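Local coordinates for vanadium-dependent bromoperoxidase (Corallina officinalis, PDB 1QHB), which catalyses the bromination of organic substrates with hydrogen peroxide and bromide, using a vanadate cofactor, as a calcium-stabilised homododecamer, at residues Leu27-Val32 / Ile570-Ser575; Asp133-Asp138 / Val383-Thr388. One frame throughout, in Å; residues are numbered along the deposited sequence.

Interaction 1: residues Leu27-Val32 / Ile570-Ser575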
ATOM      1  N   LEU A  27      -3.639 -16.297  11.125  1.00 12.07           N
ATOM      2  CA  LEU A  27      -2.217 -15.968  11.045  1.00 15.32           C
ATOM      3  C   LEU A  27      -1.740 -15.431  12.403  1.00 15.63           C
ATOM      4  O   LEU A  27      -0.700 -15.837  12.949  1.00 15.81           O
ATOM      5  CB  LEU A  27      -1.969 -14.914   9.943  1.00  8.48           C
ATOM      6  CG  LEU A  27      -0.553 -14.377   9.856  1.00 16.80           C
ATOM      7  CD1 LEU A  27       0.462 -15.467   9.503  1.00 12.79           C
ATOM      8  CD2 LEU A  27      -0.447 -13.319   8.767  1.00 14.16           C
ATOM      9  N   ALA A  28      -2.540 -14.603  13.075  1.00 11.11           N
ATOM     10  CA  ALA A  28      -2.157 -14.055  14.354  1.00 12.73           C
ATOM     11  C   ALA A  28      -2.069 -15.099  15.445  1.00 13.53           C
ATOM     12  O   ALA A  28      -1.385 -14.808  16.452  1.00 14.44           O
ATOM     13  CB  ALA A  28      -3.071 -12.913  14.792  1.00  8.16           C
ATOM     14  N   ARG A  29      -2.612 -16.316  15.318  1.00 16.06           N
ATOM     15  CA  ARG A  29      -2.474 -17.278  16.404  1.00 17.16           C
ATOM     16  C   ARG A  29      -1.032 -17.730  16.567  1.00 15.67           C
ATOM     17  O   ARG A  29      -0.731 -18.136  17.683  1.00 20.48           O
ATOM     18  CB  ARG A  29      -3.206 -18.604  16.252  1.00 20.38           C
ATOM     19  CG  ARG A  29      -4.701 -18.467  16.237  1.00 16.70           C
ATOM     20  CD  ARG A  29      -5.254 -19.908  16.218  1.00 16.60           C
ATOM     21  NE  ARG A  29      -6.672 -19.781  15.917  1.00 18.44           N
ATOM     22  CZ  ARG A  29      -7.277 -20.060  14.784  1.00 18.92           C
ATOM     23  NH1 ARG A  29      -6.669 -20.518  13.707  1.00 11.11           N
ATOM     24  NH2 ARG A  29      -8.572 -19.854  14.836  1.00 17.34           N
ATOM     25  N   GLY A  30      -0.234 -17.660  15.519  1.00 13.98           N
ATOM     26  CA  GLY A  30       1.162 -18.044  15.636  1.00 16.70           C
ATOM     27  C   GLY A  30       1.236 -19.529  15.245  1.00 18.09           C
ATOM     28  O   GLY A  30       0.196 -20.173  15.097  1.00 21.05           O
ATOM     29  N   ALA A  31       2.436 -20.000  15.066  1.00 17.98           N
ATOM     30  CA  ALA A  31       2.675 -21.398  14.713  1.00 22.99           C
ATOM     31  C   ALA A  31       3.630 -21.954  15.760  1.00 22.61           C
ATOM     32  O   ALA A  31       4.421 -21.189  16.313  1.00 24.54           O
ATOM     33  CB  ALA A  31       3.213 -21.491  13.289  1.00 12.56           C
ATOM     34  N   VAL A  32       3.452 -23.176  16.237  1.00 22.94           N
ATOM     35  CA  VAL A  32       4.413 -23.719  17.199  1.00 20.89           C
ATOM     36  C   VAL A  32       5.202 -24.815  16.485  1.00 21.68           C
ATOM     37  O   VAL A  32       4.724 -25.507  15.591  1.00 21.58           O
ATOM     38  CB  VAL A  32       3.798 -24.253  18.489  1.00 24.89           C
ATOM     39  CG1 VAL A  32       2.977 -23.136  19.174  1.00 26.44           C
ATOM     40  CG2 VAL A  32       2.908 -25.428  18.213  1.00 20.82           C
ATOM     41  N   ILE A 570     -11.487 -23.741  14.022  1.00 10.33           N
ATOM     42  CA  ILE A 570     -12.527 -23.577  13.023  1.00 10.15           C
ATOM     43  C   ILE A 570     -13.725 -22.780  13.577  1.00 10.09           C
ATOM     44  O   ILE A 570     -14.314 -21.845  12.990  1.00  9.73           O
ATOM     45  CB  ILE A 570     -13.005 -24.949  12.500  1.00 10.37           C
ATOM     46  CG1 ILE A 570     -11.868 -25.562  11.655  1.00  8.76           C
ATOM     47  CG2 ILE A 570     -14.288 -24.811  11.754  1.00  7.42           C
ATOM     48  CD1 ILE A 570     -12.057 -27.033  11.262  1.00 10.60           C
ATOM     49  N   LEU A 571     -14.132 -23.133  14.783  1.00  8.89           N
ATOM     50  CA  LEU A 571     -15.289 -22.357  15.308  1.00  7.29           C
ATOM     51  C   LEU A 571     -14.936 -20.881  15.447  1.00  7.77           C
ATOM     52  O   LEU A 571     -15.777 -20.020  15.167  1.00 10.74           O
ATOM     53  CB  LEU A 571     -15.682 -22.857  16.695  1.00  9.36           C
ATOM     54  CG  LEU A 571     -16.367 -24.232  16.631  1.00 12.66           C
ATOM     55  CD1 LEU A 571     -16.620 -24.715  18.044  1.00  8.74           C
ATOM     56  CD2 LEU A 571     -17.623 -24.118  15.810  1.00  6.83           C
ATOM     57  N   GLU A 572     -13.734 -20.584  15.923  1.00  6.18           N
ATOM     58  CA  GLU A 572     -13.345 -19.165  16.079  1.00 11.51           C
ATOM     59  C   GLU A 572     -13.326 -18.377  14.769  1.00 10.13           C
ATOM     60  O   GLU A 572     -13.769 -17.235  14.751  1.00  9.74           O
ATOM     61  CB  GLU A 572     -11.941 -18.951  16.670  1.00  9.88           C
ATOM     62  CG  GLU A 572     -11.874 -19.557  18.080  1.00 22.82           C
ATOM     63  CD  GLU A 572     -10.470 -19.480  18.656  1.00 35.31           C
ATOM     64  OE1 GLU A 572      -9.511 -19.352  17.857  1.00 30.90           O
ATOM     65  OE2 GLU A 572     -10.350 -19.548  19.901  1.00 36.17           O
ATOM     66  N   GLU A 573     -12.807 -19.001  13.717  1.00  7.36           N
ATOM     67  CA  GLU A 573     -12.778 -18.350  12.408  1.00  9.26           C
ATOM     68  C   GLU A 573     -14.170 -18.181  11.819  1.00 11.18           C
ATOM     69  O   GLU A 573     -14.402 -17.095  11.247  1.00 10.09           O
ATOM     70  CB  GLU A 573     -11.907 -19.161  11.457  1.00  5.86           C
ATOM     71  CG  GLU A 573     -10.430 -18.920  11.775  1.00  6.02           C
ATOM     72  CD  GLU A 573      -9.582 -20.007  11.111  1.00  9.77           C
ATOM     73  OE1 GLU A 573      -9.743 -20.295   9.906  1.00  9.72           O
ATOM     74  OE2 GLU A 573      -8.755 -20.545  11.878  1.00 10.90           O
ATOM     75  N   GLN A 574     -15.022 -19.157  12.024  1.00 10.12           N
ATOM     76  CA  GLN A 574     -16.393 -19.090  11.553  1.00  9.01           C
ATOM     77  C   GLN A 574     -17.243 -18.115  12.321  1.00 11.76           C
ATOM     78  O   GLN A 574     -18.269 -17.643  11.796  1.00 12.77           O
ATOM     79  CB  GLN A 574     -17.026 -20.490  11.637  1.00  8.23           C
ATOM     80  CG  GLN A 574     -16.602 -21.294  10.397  1.00  9.07           C
ATOM     81  CD  GLN A 574     -17.351 -22.645  10.378  1.00 14.75           C
ATOM     82  OE1 GLN A 574     -18.202 -22.924  11.204  1.00 13.43           O
ATOM     83  NE2 GLN A 574     -17.009 -23.467   9.396  1.00  6.69           N
ATOM     84  N   SER A 575     -16.829 -17.673  13.500  1.00 10.99           N
ATOM     85  CA  SER A 575     -17.597 -16.728  14.283  1.00 10.96           C
ATOM     86  C   SER A 575     -17.613 -15.373  13.602  1.00 12.36           C
ATOM     87  O   SER A 575     -18.546 -14.607  13.833  1.00 12.47           O
ATOM     88  CB  SER A 575     -17.060 -16.586  15.710  1.00 10.16           C
ATOM     89  OG  SER A 575     -15.791 -15.950  15.702  1.00 18.93           O
TER
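Arg29, in the turn that follows helix 11-28, reaches Glu572 and Glu573 in the last turn of helix 553-574, and the three form a salt-bridge network that joins the N-terminal part of the chain to a helix near its C-terminus. The CA atoms of Arg29 and Glu572 are 11.0 Å apart, so long side chains are needed to meet. From CB the arginine sets CG anti to its own carbonyl carbon (chi1 -65°) and then runs extended from CG to NE, which carries the guanidinium between the two acids. Arg29 NE makes a weak bond to Glu572 OE1, at 3.5 Å. Arg29 NH2 meets Glu572 OE1 at 3.2 Å, on its anti lone pair. NH1 turns to Glu573 OE2, and Arg29 NH2 also bonds to Glu573 OE2, at 3.0 Å, so one oxygen takes both end nitrogens. Both carboxylates lie at the guanidinium edge; the Glu572 carboxylate plane is 25° from the guanidinium plane, nearly coplanar. An alanine here is likely to leave both acids without this shared positive partner, and the Glu572 carboxylate freer to turn. Glutamate suits position 573 doubly, because its other oxygen, OE1, pairs with Arg19 of a second subunit. The shortest bond of the network is Arg29 NH1 to Glu573 OE2, 2.8 Å and only 5° out of the guanidinium plane.

Interaction 2: residues Asp133-Asp138 / Val383-Thr388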
ATOM      1  N   ASP A 133      -5.634 -25.483   3.733  1.00  8.83           N
ATOM      2  CA  ASP A 133      -7.066 -25.640   3.918  1.00  8.31           C
ATOM      3  C   ASP A 133      -7.615 -24.206   3.982  1.00  8.18           C
ATOM      4  O   ASP A 133      -6.919 -23.350   4.503  1.00  6.88           O
ATOM      5  CB  ASP A 133      -7.475 -26.342   5.220  1.00  7.56           C
ATOM      6  CG  ASP A 133      -8.835 -27.014   5.049  1.00  9.05           C
ATOM      7  OD1 ASP A 133      -9.846 -26.343   5.229  1.00 10.43           O
ATOM      8  OD2 ASP A 133      -8.899 -28.222   4.677  1.00 10.60           O
ATOM      9  N   LEU A 134      -8.849 -24.027   3.555  1.00  8.66           N
ATOM     10  CA  LEU A 134      -9.530 -22.774   3.567  1.00  7.43           C
ATOM     11  C   LEU A 134     -10.037 -22.367   4.947  1.00 10.73           C
ATOM     12  O   LEU A 134     -10.382 -21.187   5.181  1.00 10.72           O
ATOM     13  CB  LEU A 134     -10.662 -22.798   2.515  1.00  6.06           C
ATOM     14  CG  LEU A 134     -10.225 -22.982   1.057  1.00 13.80           C
ATOM     15  CD1 LEU A 134     -11.423 -22.790   0.126  1.00  7.26           C
ATOM     16  CD2 LEU A 134      -9.085 -22.065   0.619  1.00  9.03           C
ATOM     17  N   GLU A 135     -10.069 -23.291   5.909  1.00  8.75           N
ATOM     18  CA  GLU A 135     -10.560 -22.873   7.241  1.00 11.28           C
ATOM     19  C   GLU A 135      -9.819 -23.606   8.327  1.00 11.89           C
ATOM     20  O   GLU A 135      -9.355 -24.747   8.116  1.00 14.51           O
ATOM     21  CB  GLU A 135     -12.057 -23.100   7.367  1.00 11.64           C
ATOM     22  CG  GLU A 135     -12.493 -24.553   7.384  1.00 10.16           C
ATOM     23  CD  GLU A 135     -13.970 -24.801   7.486  1.00 14.24           C
ATOM     24  OE1 GLU A 135     -14.795 -23.837   7.507  1.00 15.10           O
ATOM     25  OE2 GLU A 135     -14.344 -25.991   7.544  1.00 13.65           O
ATOM     26  N   GLY A 136      -9.758 -23.014   9.499  1.00 10.39           N
ATOM     27  CA  GLY A 136      -9.068 -23.661  10.625  1.00  7.39           C
ATOM     28  C   GLY A 136      -7.570 -23.475  10.608  1.00  9.11           C
ATOM     29  O   GLY A 136      -6.965 -22.976   9.659  1.00  9.59           O
ATOM     30  N   PRO A 137      -6.920 -23.860  11.707  1.00 10.75           N
ATOM     31  CA  PRO A 137      -5.478 -23.801  11.801  1.00  9.14           C
ATOM     32  C   PRO A 137      -4.773 -24.602  10.720  1.00 10.99           C
ATOM     33  O   PRO A 137      -5.224 -25.734  10.389  1.00  9.02           O
ATOM     34  CB  PRO A 137      -5.149 -24.443  13.138  1.00  8.53           C
ATOM     35  CG  PRO A 137      -6.424 -24.484  13.870  1.00 10.77           C
ATOM     36  CD  PRO A 137      -7.555 -24.484  12.904  1.00  7.60           C
ATOM     37  N   ASP A 138      -3.710 -24.001  10.186  1.00  7.98           N
ATOM     38  CA  ASP A 138      -2.965 -24.737   9.125  1.00  7.84           C
ATOM     39  C   ASP A 138      -2.440 -26.019   9.765  1.00  9.09           C
ATOM     40  O   ASP A 138      -2.083 -26.032  10.930  1.00  7.33           O
ATOM     41  CB  ASP A 138      -1.862 -23.873   8.497  1.00  6.76           C
ATOM     42  CG  ASP A 138      -0.905 -24.634   7.606  1.00  9.27           C
ATOM     43  OD1 ASP A 138      -1.363 -25.004   6.491  1.00 11.07           O
ATOM     44  OD2 ASP A 138       0.280 -24.918   7.868  1.00 10.80           O
ATOM     45  N   VAL A 383     -20.140 -31.234  12.124  1.00 11.38           N
ATOM     46  CA  VAL A 383     -19.433 -32.331  12.783  1.00 10.09           C
ATOM     47  C   VAL A 383     -18.590 -33.141  11.818  1.00 12.28           C
ATOM     48  O   VAL A 383     -17.605 -33.831  12.156  1.00 11.60           O
ATOM     49  CB  VAL A 383     -20.481 -33.167  13.535  1.00 13.53           C
ATOM     50  CG1 VAL A 383     -21.392 -33.934  12.574  1.00  8.99           C
ATOM     51  CG2 VAL A 383     -19.778 -34.163  14.440  1.00 12.49           C
ATOM     52  N   THR A 384     -19.047 -33.206  10.566  1.00 10.61           N
ATOM     53  CA  THR A 384     -18.361 -34.016   9.546  1.00 13.58           C
ATOM     54  C   THR A 384     -17.297 -33.209   8.834  1.00 12.79           C
ATOM     55  O   THR A 384     -16.267 -33.780   8.510  1.00 13.25           O
ATOM     56  CB  THR A 384     -19.349 -34.547   8.473  1.00 15.71           C
ATOM     57  OG1 THR A 384     -20.031 -33.421   7.895  1.00 14.55           O
ATOM     58  CG2 THR A 384     -20.409 -35.437   9.091  1.00  9.50           C
ATOM     59  N   GLU A 385     -17.479 -31.899   8.661  1.00 14.70           N
ATOM     60  CA  GLU A 385     -16.491 -31.096   7.905  1.00 12.51           C
ATOM     61  C   GLU A 385     -15.183 -30.887   8.637  1.00 11.80           C
ATOM     62  O   GLU A 385     -14.153 -30.709   7.978  1.00 11.73           O
ATOM     63  CB  GLU A 385     -17.083 -29.760   7.484  1.00 11.57           C
ATOM     64  CG  GLU A 385     -16.708 -28.525   8.304  1.00 11.31           C
ATOM     65  CD  GLU A 385     -17.451 -27.284   7.851  1.00 19.03           C
ATOM     66  OE1 GLU A 385     -18.674 -27.370   7.614  1.00 16.19           O
ATOM     67  OE2 GLU A 385     -16.851 -26.174   7.708  1.00 14.93           O
ATOM     68  N   VAL A 386     -15.158 -30.936   9.970  1.00 11.65           N
ATOM     69  CA  VAL A 386     -13.897 -30.747  10.687  1.00 10.10           C
ATOM     70  C   VAL A 386     -13.020 -31.965  10.484  1.00 12.45           C
ATOM     71  O   VAL A 386     -11.853 -31.846  10.797  1.00 12.13           O
ATOM     72  CB  VAL A 386     -14.095 -30.537  12.191  1.00 12.76           C
ATOM     73  CG1 VAL A 386     -14.953 -29.301  12.403  1.00 12.25           C
ATOM     74  CG2 VAL A 386     -14.786 -31.711  12.921  1.00  8.45           C
ATOM     75  N   ALA A 387     -13.543 -33.138  10.114  1.00 10.60           N
ATOM     76  CA  ALA A 387     -12.707 -34.330  10.036  1.00 10.92           C
ATOM     77  C   ALA A 387     -11.503 -34.235   9.137  1.00 10.70           C
ATOM     78  O   ALA A 387     -10.409 -34.688   9.502  1.00 12.09           O
ATOM     79  CB  ALA A 387     -13.541 -35.564   9.702  1.00  7.37           C
ATOM     80  N   THR A 388     -11.611 -33.708   7.930  1.00  9.92           N
ATOM     81  CA  THR A 388     -10.450 -33.658   7.025  1.00  7.67           C
ATOM     82  C   THR A 388      -9.466 -32.591   7.435  1.00  9.54           C
ATOM     83  O   THR A 388      -8.254 -32.791   7.306  1.00 11.14           O
ATOM     84  CB  THR A 388     -10.914 -33.455   5.576  1.00  7.93           C
ATOM     85  OG1 THR A 388     -11.898 -32.396   5.573  1.00 10.44           O
ATOM     86  CG2 THR A 388     -11.516 -34.742   5.054  1.00  7.17           C
TER
HETATM   87  O   HOH W   1     -10.716 -30.427   4.101  1.00 16.31           O
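A buried carboxylate pair at a subunit interface joins the loop 133-138 to helix 376-402, with Glu135 meeting Glu385 acid to acid. OE2 of Glu135 lies 2.5 Å from OE2 of Glu385, and the latter oxygen is also 3.1 Å from Glu135 OE1, a pair of acceptors. The two side chains cross at about a right angle, yet their carboxylate planes are only 19° apart. Glu135 reaches the helix with CG set between its backbone N and carbonyl carbon (chi1 68°) and the rest of the chain extended. Glutamate gives both sides the length to meet across the gap and two oxygens to share among neighbours. Gln574 donates to Glu135 OE1 and, weakly, to Glu385 OE2, while Glu385 OE1 forms a salt bridge with Arg389 of the second subunit.

Beside the pair, Asp133 shapes the loop as an Asx turn: its OD1 accepts from the backbone N of Glu135 at 3.1 Å. Its other oxygen, OD2, takes a hydrogen bond from a water that also bonds to Thr388 OG1, 2.7 Å away, so the water ties Asp133 to helix 376-402, as do salt bridges from OD1 to Arg389 and OD2 to Lys392. Gly136 fits the next position because its positive phi would press a side chain against the preceding carbonyl oxygen.

Two carboxylate oxygens as close as those of Glu135 and Glu385 would repel strongly if both groups were charged, so one acid probably holds a proton; burial and the second acid would tend to favour this, whereas the arginine on Glu385 would oppose it there.

How the interactions relate
The centres of the two interactions lie 12 Å apart, on the same side of the chain's centre and away from the vanadate and calcium sites. Along the chain the order is 27-32, 133-138, 383-388 and 570-575, so both segments of interaction 2 fall between those of interaction 1. The end of helix 553-574 connects them: Glu573 OE1 is 2.7 Å from Gly136 N, a probable hydrogen bond, and Ile570 packs on Gly136 and on Val386 of helix 376-402. Parts distant in sequence thus converge in one polar cluster. Both interactions touch the second subunit, so this cluster links the chain's internal packing to assembly of the dodecamer.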